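Local coordinates for type III CBASS phage resistance system CD-NTase-associated protein Cap8 (Pseudomonas aeruginosa, PDB 6P8P), which probably regulates, as a bacterial HORMA-domain protein, a partner cGAS-like nucleotidyltransferase in type III CBASS immunity against bacteriophages, at residues 22-27 against 72-77; 44-49 against 111-116; 38-43 against 98-103. The protein carries 2 engineered substitutions. All blocks are in the same frame, centred on the assembly; numbering follows the deposited sequence.

Interaction 1 of 3, residues 22-27 against 72-77; sequences DAIVEL and IYCLFD
Within the helix-on-sheet core of the HORMA domain, Ile24 and Leu27 of helix 17-29 pack on Ile72 and Cys74 of strand 69-75. The short segments run nearly antiparallel, at 152°, with axes 11.1 Å apart, a distance bridged wholly by apolar side chains. Ile24 and Leu27 stand one helical turn apart and both point at the strand; Ile72 and Cys74, two residues apart, offer the same strand face, while the intervening Tyr73 is directed away. Ile72 and Ile24 share most of the contact. Ile72 CD1 meets two helix residues, 3.8 Å from Ile24 CG2 and 4.0 Å from Leu27 CD2. The encounter with Leu27 is tip to tip, methyl against methyl, whereas Ile24 and Ile72 lie alongside and pass one another pointing opposite ways. Thus Ile72 CG2 comes alongside the longer branch of Ile24, 4.2 Å from Ile24 CD1. That branch is extended (chi2 167°), which carries Ile24 CD1 past Ile72 and along the strand to Cys74, where SG lies 4.2 Å from Ile24 CD1. No hydrogen bond joins the two segments, and all four touching residues are buried. Phe9 of the adjacent strand 4-10 touches both Leu27 and Ile72, extending the apolar layer to one flank, and Leu28 and Thr20 of helix 17-29 add further contacts to Ile72 and Cys74. Strand 69-75 itself lies inside the sheet, its backbone bonded to strand 4-10 through Tyr73 and to strand 61-64 through Ile72, while Val25 of helix 17-29 packs on helix 35-42.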
loop_
_atom_site.group_PDB
_atom_site.type_symbol
_atom_site.label_atom_id
_atom_site.label_comp_id
_atom_site.label_asym_id
_atom_site.label_seq_id
_atom_site.Cartn_x
_atom_site.Cartn_y
_atom_site.Cartn_z
ATOM N N ASP A 22 -9.235 -7.785 4.365
ATOM C CA ASP A 22 -9.795 -9.055 3.928
ATOM C C ASP A 22 -11.197 -9.266 4.506
ATOM O O ASP A 22 -12.094 -9.749 3.813
ATOM C CB ASP A 22 -8.865 -10.198 4.335
ATOM C CG ASP A 22 -7.681 -10.367 3.408
ATOM O OD1 ASP A 22 -7.616 -9.702 2.362
ATOM O OD2 ASP A 22 -6.791 -11.197 3.738
ATOM N N ALA A 23 -11.418 -8.852 5.758
ATOM C CA ALA A 23 -12.749 -9.017 6.352
ATOM C C ALA A 23 -13.757 -8.118 5.653
ATOM O O ALA A 23 -14.915 -8.514 5.446
ATOM C CB ALA A 23 -12.722 -8.723 7.856
ATOM N N ILE A 24 -13.311 -6.909 5.266
ATOM C CA ILE A 24 -14.166 -5.964 4.540
ATOM C C ILE A 24 -14.473 -6.473 3.142
ATOM O O ILE A 24 -15.608 -6.389 2.666
ATOM C CB ILE A 24 -13.500 -4.574 4.507
ATOM C CG1 ILE A 24 -13.468 -3.993 5.926
ATOM C CG2 ILE A 24 -14.221 -3.644 3.545
ATOM C CD1 ILE A 24 -12.577 -2.774 6.103
ATOM N N VAL A 25 -13.485 -7.039 2.474
ATOM C CA VAL A 25 -13.731 -7.596 1.153
ATOM C C VAL A 25 -14.766 -8.715 1.227
ATOM O O VAL A 25 -15.652 -8.828 0.377
ATOM C CB VAL A 25 -12.420 -8.113 0.549
ATOM C CG1 VAL A 25 -12.702 -8.861 -0.758
ATOM C CG2 VAL A 25 -11.438 -6.950 0.309
ATOM N N GLU A 26 -14.658 -9.568 2.231
ATOM C CA GLU A 26 -15.647 -10.640 2.367
ATOM C C GLU A 26 -17.049 -10.079 2.630
ATOM O O GLU A 26 -18.034 -10.548 2.050
ATOM C CB GLU A 26 -15.218 -11.602 3.471
ATOM C CG GLU A 26 -16.164 -12.804 3.616
ATOM C CD GLU A 26 -16.217 -13.697 2.394
ATOM O OE1 GLU A 26 -15.275 -13.658 1.574
ATOM O OE2 GLU A 26 -17.217 -14.437 2.255
ATOM N N LEU A 27 -17.151 -9.059 3.486
ATOM C CA LEU A 27 -18.435 -8.420 3.731
ATOM C C LEU A 27 -19.063 -7.926 2.434
ATOM O O LEU A 27 -20.268 -8.102 2.196
ATOM C CB LEU A 27 -18.250 -7.255 4.687
ATOM C CG LEU A 27 -19.546 -6.548 5.082
ATOM C CD1 LEU A 27 -20.212 -7.258 6.253
ATOM C CD2 LEU A 27 -19.270 -5.082 5.397
ATOM N N ILE A 72 -18.386 1.922 6.112
ATOM C CA ILE A 72 -17.627 1.002 6.952
ATOM C C ILE A 72 -16.591 1.781 7.734
ATOM O O ILE A 72 -15.701 2.399 7.145
ATOM C CB ILE A 72 -16.954 -0.115 6.137
ATOM C CG1 ILE A 72 -17.983 -0.829 5.278
ATOM C CG2 ILE A 72 -16.257 -1.082 7.073
ATOM C CD1 ILE A 72 -17.436 -1.690 4.200
ATOM N N TYR A 73 -16.692 1.720 9.051
ATOM C CA TYR A 73 -15.720 2.287 9.960
ATOM C C TYR A 73 -14.836 1.188 10.530
ATOM O O TYR A 73 -15.190 0.015 10.538
ATOM C CB TYR A 73 -16.395 3.011 11.111
ATOM C CG TYR A 73 -17.128 4.268 10.702
ATOM C CD1 TYR A 73 -18.462 4.229 10.328
ATOM C CD2 TYR A 73 -16.474 5.495 10.689
ATOM C CE1 TYR A 73 -19.134 5.405 9.960
ATOM C CE2 TYR A 73 -17.124 6.655 10.342
ATOM C CZ TYR A 73 -18.446 6.603 9.964
ATOM O OH TYR A 73 -19.077 7.780 9.626
ATOM N N CYS A 74 -13.673 1.584 11.007
ATOM C CA CYS A 74 -12.776 0.674 11.702
ATOM C C CYS A 74 -12.510 1.181 13.107
ATOM O O CYS A 74 -12.384 2.384 13.306
ATOM C CB CYS A 74 -11.417 0.547 10.976
ATOM S SG CYS A 74 -11.542 -0.355 9.415
ATOM N N LEU A 75 -12.404 0.253 14.055
ATOM C CA LEU A 75 -12.035 0.516 15.436
ATOM C C LEU A 75 -10.577 0.141 15.663
ATOM O O LEU A 75 -10.096 -0.857 15.117
ATOM C CB LEU A 75 -12.915 -0.304 16.371
ATOM C CG LEU A 75 -14.406 -0.017 16.330
ATOM C CD1 LEU A 75 -15.113 -1.124 17.077
ATOM C CD2 LEU A 75 -14.687 1.334 16.938
ATOM N N PHE A 76 -9.892 0.906 16.515
ATOM C CA PHE A 76 -8.486 0.698 16.779
ATOM C C PHE A 76 -8.238 0.720 18.280
ATOM O O PHE A 76 -9.081 1.159 19.071
ATOM C CB PHE A 76 -7.636 1.772 16.070
ATOM C CG PHE A 76 -7.801 1.750 14.587
ATOM C CD1 PHE A 76 -7.036 0.903 13.803
ATOM C CD2 PHE A 76 -8.729 2.560 13.979
ATOM C CE1 PHE A 76 -7.228 0.853 12.431
ATOM C CE2 PHE A 76 -8.910 2.530 12.604
ATOM C CZ PHE A 76 -8.144 1.660 11.826
ATOM N N ASP A 77 -7.081 0.184 18.649
ATOM C CA ASP A 77 -6.541 0.279 20.012
ATOM C C ASP A 77 -7.562 -0.328 20.969
ATOM O O ASP A 77 -8.072 -1.422 20.685
ATOM C CB ASP A 77 -6.179 1.735 20.271
ATOM C CG ASP A 77 -5.257 2.295 19.214
ATOM O OD1 ASP A 77 -4.321 1.564 18.820
ATOM O OD2 ASP A 77 -5.470 3.449 18.774
#

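Interaction 2 of 3, residues 44-49 against 111-116; sequences TGVAAS and LGWVQS
Trp113 reaches from helix 111-119 toward Val46 and Ser49 of helix 44-52. From CB, a chi1 of 87° sets CG between the backbone N and the carbonyl carbon, and the indole leans over its own neighbour: Val114 CG2 lies 3.5 Å above the ring plane, over its centre. On the pyrrole side, NE1 is hydrogen-bonded to Gln110 OE1, which should help fix the rotation of the ring. The six-membered ring then does the touching across the helices. Trp113 CZ3 approaches Val46 CG2 obliquely, at 4.2 Å, and Trp113 CZ2 lies 3.7 Å from Ser49 OG, which sits at the ring edge and in its plane. These helices form an antiparallel pair, with segment axes 10.6 Å apart and directions differing by 147°. On the Val114 CG2 side of the indole they meet through the valines, where Val46 CG1 and Val114 CG1 are 3.7 Å apart. Val114 also rests on Ala127 of strand 125-129. The hydroxyl of Ser49 is hydrogen-bonded to Ser49 OG of the second subunit, and the Ser49 side chain of this chain is about 5 Å from a bound calcium ion. Trp113 packs on Ala52 of the second subunit, and Ala48 receives Trp113 of that subunit in turn.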
loop_
_atom_site.group_PDB
_atom_site.type_symbol
_atom_site.label_atom_id
_atom_site.label_comp_id
_atom_site.label_asym_id
_atom_site.label_seq_id
_atom_site.Cartn_x
_atom_site.Cartn_y
_atom_site.Cartn_z
ATOM N N THR A 44 -5.220 -4.159 -2.232
ATOM C CA THR A 44 -4.979 -4.492 -0.830
ATOM C C THR A 44 -3.826 -3.698 -0.246
ATOM O O THR A 44 -3.893 -3.234 0.901
ATOM C CB THR A 44 -4.696 -5.997 -0.684
ATOM O OG1 THR A 44 -5.877 -6.746 -0.948
ATOM C CG2 THR A 44 -4.197 -6.363 0.732
ATOM N N GLY A 45 -2.741 -3.529 -1.008
ATOM C CA GLY A 45 -1.612 -2.787 -0.462
ATOM C C GLY A 45 -2.000 -1.371 -0.063
ATOM O O GLY A 45 -1.664 -0.888 1.028
ATOM N N VAL A 46 -2.722 -0.688 -0.946
ATOM C CA VAL A 46 -3.145 0.678 -0.662
ATOM C C VAL A 46 -4.150 0.683 0.485
ATOM O O VAL A 46 -4.054 1.480 1.429
ATOM C CB VAL A 46 -3.726 1.334 -1.934
ATOM C CG1 VAL A 46 -4.280 2.701 -1.603
ATOM C CG2 VAL A 46 -2.680 1.407 -3.016
ATOM N N ALA A 47 -5.149 -0.192 0.410
ATOM C CA ALA A 47 -6.216 -0.155 1.399
ATOM C C ALA A 47 -5.697 -0.485 2.789
ATOM O O ALA A 47 -6.040 0.192 3.772
ATOM C CB ALA A 47 -7.314 -1.129 0.986
ATOM N N ALA A 48 -4.848 -1.514 2.889
ATOM C CA ALA A 48 -4.227 -1.834 4.166
ATOM C C ALA A 48 -3.358 -0.692 4.664
ATOM O O ALA A 48 -3.299 -0.424 5.865
ATOM C CB ALA A 48 -3.428 -3.133 4.035
ATOM N N SER A 49 -2.652 -0.011 3.768
ATOM C CA SER A 49 -1.856 1.131 4.200
ATOM C C SER A 49 -2.716 2.182 4.882
ATOM O O SER A 49 -2.340 2.725 5.928
ATOM C CB SER A 49 -1.138 1.745 2.987
ATOM O OG SER A 49 -0.390 2.920 3.322
ATOM N N LEU A 111 -2.859 11.819 -0.633
ATOM C CA LEU A 111 -3.792 11.542 -1.713
ATOM C C LEU A 111 -3.073 11.382 -3.040
ATOM O O LEU A 111 -3.521 10.633 -3.914
ATOM C CB LEU A 111 -4.818 12.669 -1.849
ATOM C CG LEU A 111 -6.136 12.558 -1.147
ATOM C CD1 LEU A 111 -6.974 13.836 -1.509
ATOM C CD2 LEU A 111 -6.867 11.302 -1.495
ATOM N N GLY A 112 -2.002 12.135 -3.245
ATOM C CA GLY A 112 -1.276 12.066 -4.499
ATOM C C GLY A 112 -0.841 10.656 -4.828
ATOM O O GLY A 112 -1.180 10.113 -5.886
ATOM N N TRP A 113 -0.106 10.024 -3.913
ATOM C CA TRP A 113 0.373 8.679 -4.203
ATOM C C TRP A 113 -0.765 7.668 -4.150
ATOM O O TRP A 113 -0.817 6.750 -4.974
ATOM C CB TRP A 113 1.530 8.303 -3.267
ATOM C CG TRP A 113 1.233 7.690 -1.925
ATOM C CD1 TRP A 113 1.298 8.308 -0.700
ATOM C CD2 TRP A 113 0.910 6.317 -1.669
ATOM N NE1 TRP A 113 0.997 7.396 0.291
ATOM C CE2 TRP A 113 0.752 6.176 -0.280
ATOM C CE3 TRP A 113 0.708 5.201 -2.486
ATOM C CZ2 TRP A 113 0.433 4.952 0.314
ATOM C CZ3 TRP A 113 0.410 4.002 -1.895
ATOM C CH2 TRP A 113 0.250 3.891 -0.515
ATOM N N VAL A 114 -1.713 7.856 -3.236
ATOM C CA VAL A 114 -2.779 6.869 -3.092
ATOM C C VAL A 114 -3.664 6.848 -4.323
ATOM O O VAL A 114 -4.034 5.777 -4.801
ATOM C CB VAL A 114 -3.566 7.145 -1.807
ATOM C CG1 VAL A 114 -4.852 6.341 -1.800
ATOM C CG2 VAL A 114 -2.709 6.800 -0.623
ATOM N N GLN A 115 -4.066 8.018 -4.831
ATOM C CA GLN A 115 -4.958 8.027 -5.985
ATOM C C GLN A 115 -4.276 7.429 -7.206
ATOM O O GLN A 115 -4.898 6.672 -7.959
ATOM C CB GLN A 115 -5.461 9.449 -6.264
ATOM C CG GLN A 115 -6.345 9.973 -5.128
ATOM C CD GLN A 115 -7.014 11.304 -5.422
ATOM O OE1 GLN A 115 -8.189 11.533 -5.078
ATOM N NE2 GLN A 115 -6.270 12.198 -6.039
ATOM N N SER A 116 -2.974 7.711 -7.387
ATOM C CA SER A 116 -2.232 7.092 -8.481
ATOM C C SER A 116 -2.134 5.583 -8.320
ATOM O O SER A 116 -2.263 4.843 -9.296
ATOM C CB SER A 116 -0.830 7.703 -8.582
ATOM O OG SER A 116 -0.901 9.049 -8.974
#

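Interaction 3 of 3, residues 38-43 against 98-103; sequences SELRAV and GDWGMS. Engineered in segment 98-103: Met102 (natural residue Val).
Leu40 lays CD1 against the far end of the Trp100 indole, 3.6 Å from CH2 and 3.8 Å from CZ3 of that ring, the two side chains running past one another in opposite directions. With chi1 at 66°, Trp100 CG sits in the gap between its backbone N and C, and the six-membered ring projects toward helix 35-42. Glu39, one residue before Leu40, comes to the same end of the indole. Its carboxylate plane is inclined 48° to the ring, and Glu39 OE1 is 3.8 Å from Trp100 CH2; the same oxygen is hydrogen-bonded to Ser122 OG. Met102, an engineered residue replacing the natural valine, crosses Leu40 at about a right angle. In the conformer described, Met102 SD is 3.8 Å from Leu40 CG; a second was modelled, so this contact is less certain. Arg124 makes a cation-pi contact with Trp100, hydrogen-bonds to the Trp100 carbonyl oxygen and forms a salt bridge with Asp99. Within the HORMA helix-on-sheet core, helix 35-42 thus fits onto the start of strand 101-106 and the loop before it, beside Ile125 of strand 125-129, which touches Leu40 and Trp100; Val25 of helix 17-29 meets Leu40, and Trp21 and Leu28 meet Met102.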
loop_
_atom_site.group_PDB
_atom_site.type_symbol
_atom_site.label_atom_id
_atom_site.label_comp_id
_atom_site.label_asym_id
_atom_site.label_seq_id
_atom_site.Cartn_x
_atom_site.Cartn_y
_atom_site.Cartn_z
ATOM N N SER A 38 -11.950 -9.299 -7.340
ATOM C CA SER A 38 -10.576 -9.199 -7.837
ATOM C C SER A 38 -10.047 -7.784 -7.718
ATOM O O SER A 38 -8.876 -7.582 -7.363
ATOM C CB SER A 38 -10.504 -9.669 -9.294
ATOM O OG SER A 38 -10.695 -11.078 -9.364
ATOM N N GLU A 39 -10.876 -6.785 -8.041
ATOM C CA GLU A 39 -10.406 -5.410 -7.942
ATOM C C GLU A 39 -10.160 -5.009 -6.490
ATOM O O GLU A 39 -9.157 -4.355 -6.189
ATOM C CB GLU A 39 -11.382 -4.437 -8.581
ATOM C CG GLU A 39 -11.261 -4.351 -10.097
ATOM C CD GLU A 39 -12.121 -3.253 -10.721
ATOM O OE1 GLU A 39 -12.315 -2.180 -10.114
ATOM O OE2 GLU A 39 -12.610 -3.466 -11.848
ATOM N N LEU A 40 -11.069 -5.371 -5.591
ATOM C CA LEU A 40 -10.855 -5.067 -4.175
ATOM C C LEU A 40 -9.579 -5.721 -3.651
ATOM O O LEU A 40 -8.814 -5.099 -2.898
ATOM C CB LEU A 40 -12.062 -5.513 -3.356
ATOM C CG LEU A 40 -13.197 -4.492 -3.224
ATOM C CD1 LEU A 40 -13.824 -4.133 -4.504
ATOM C CD2 LEU A 40 -14.250 -5.139 -2.281
ATOM N N ARG A 41 -9.321 -6.966 -4.043
ATOM C CA ARG A 41 -8.106 -7.634 -3.609
ATOM C C ARG A 41 -6.883 -7.011 -4.262
ATOM O O ARG A 41 -5.821 -6.933 -3.639
ATOM C CB ARG A 41 -8.192 -9.138 -3.905
ATOM C CG ARG A 41 -9.180 -9.895 -3.039
ATOM C CD ARG A 41 -9.210 -11.388 -3.388
ATOM N NE ARG A 41 -10.062 -12.141 -2.477
ATOM C CZ ARG A 41 -10.485 -13.392 -2.690
ATOM N NH1 ARG A 41 -10.141 -14.036 -3.796
ATOM N NH2 ARG A 41 -11.262 -13.998 -1.802
ATOM N N ALA A 42 -7.035 -6.476 -5.470
ATOM C CA ALA A 42 -5.877 -5.888 -6.156
ATOM C C ALA A 42 -5.354 -4.623 -5.458
ATOM O O ALA A 42 -4.165 -4.292 -5.588
ATOM C CB ALA A 42 -6.246 -5.566 -7.603
ATOM N N VAL A 43 -6.213 -3.894 -4.745
ATOM C CA VAL A 43 -5.827 -2.658 -4.077
ATOM C C VAL A 43 -5.462 -2.901 -2.612
ATOM O O VAL A 43 -5.382 -1.958 -1.834
ATOM C CB VAL A 43 -6.913 -1.581 -4.192
ATOM C CG1 VAL A 43 -7.231 -1.261 -5.629
ATOM C CG2 VAL A 43 -8.167 -2.019 -3.418
ATOM N N GLY A 98 -24.271 -4.160 -9.624
ATOM C CA GLY A 98 -24.410 -3.235 -10.736
ATOM C C GLY A 98 -23.234 -2.297 -10.850
ATOM O O GLY A 98 -22.077 -2.699 -10.732
ATOM N N ASP A 99 -23.544 -1.018 -11.069
ATOM C CA ASP A 99 -22.552 0.041 -11.283
ATOM C C ASP A 99 -22.030 0.480 -9.915
ATOM O O ASP A 99 -22.493 1.444 -9.305
ATOM C CB ASP A 99 -23.166 1.201 -12.050
ATOM C CG ASP A 99 -22.190 2.324 -12.279
ATOM O OD1 ASP A 99 -20.978 2.087 -12.210
ATOM O OD2 ASP A 99 -22.641 3.453 -12.526
ATOM N N TRP A 100 -21.048 -0.257 -9.424
ATOM C CA TRP A 100 -20.590 -0.093 -8.055
ATOM C C TRP A 100 -19.384 0.829 -7.988
ATOM O O TRP A 100 -18.691 1.071 -8.982
ATOM C CB TRP A 100 -20.245 -1.455 -7.438
ATOM C CG TRP A 100 -19.082 -2.159 -8.064
ATOM C CD1 TRP A 100 -19.113 -3.034 -9.122
ATOM C CD2 TRP A 100 -17.704 -2.066 -7.661
ATOM N NE1 TRP A 100 -17.848 -3.487 -9.397
ATOM C CE2 TRP A 100 -16.960 -2.892 -8.527
ATOM C CE3 TRP A 100 -17.027 -1.347 -6.668
ATOM C CZ2 TRP A 100 -15.587 -3.041 -8.408
ATOM C CZ3 TRP A 100 -15.659 -1.487 -6.566
ATOM C CH2 TRP A 100 -14.955 -2.321 -7.426
ATOM N N GLY A 101 -19.146 1.356 -6.789
ATOM C CA GLY A 101 -17.952 2.136 -6.538
ATOM C C GLY A 101 -17.590 2.034 -5.081
ATOM O O GLY A 101 -18.372 1.577 -4.243
ATOM N N MET A 102 -16.368 2.456 -4.770
ATOM C CA MET A 102 -15.889 2.488 -3.400
ATOM C C MET A 102 -15.032 3.725 -3.198
ATOM O O MET A 102 -14.195 4.055 -4.044
ATOM C CB MET A 102 -15.073 1.242 -3.043
ATOM C CG MET A 102 -15.879 0.010 -2.833
ATOM S SD MET A 102 -14.866 -1.290 -2.169
ATOM C CE MET A 102 -14.373 -0.587 -0.585
ATOM N N SER A 103 -15.239 4.398 -2.068
ATOM C CA SER A 103 -14.511 5.618 -1.739
ATOM C C SER A 103 -13.760 5.391 -0.441
ATOM O O SER A 103 -14.374 5.210 0.612
ATOM C CB SER A 103 -15.440 6.825 -1.616
ATOM O OG SER A 103 -14.662 7.940 -1.219
#

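Interactions 1 and 3 belong to one continuous core: helices 17-29 and 35-42 follow each other in the chain, both reach the same sheet, and they touch where Val25 CG2 lies 4.0 Å from Leu40 CB, although the contact centres are about 15 Å apart. Interaction 2 continues from interaction 3 in sequence, with residues 44-49 directly after 38-43, and the two centres are about 13 Å apart. It remains separate from interaction 1, with about 5 Å between nearest atoms. Interaction 2 faces the second subunit and has Ser49 near the calcium ion, whereas no other protein chain touches the segments of interaction 1.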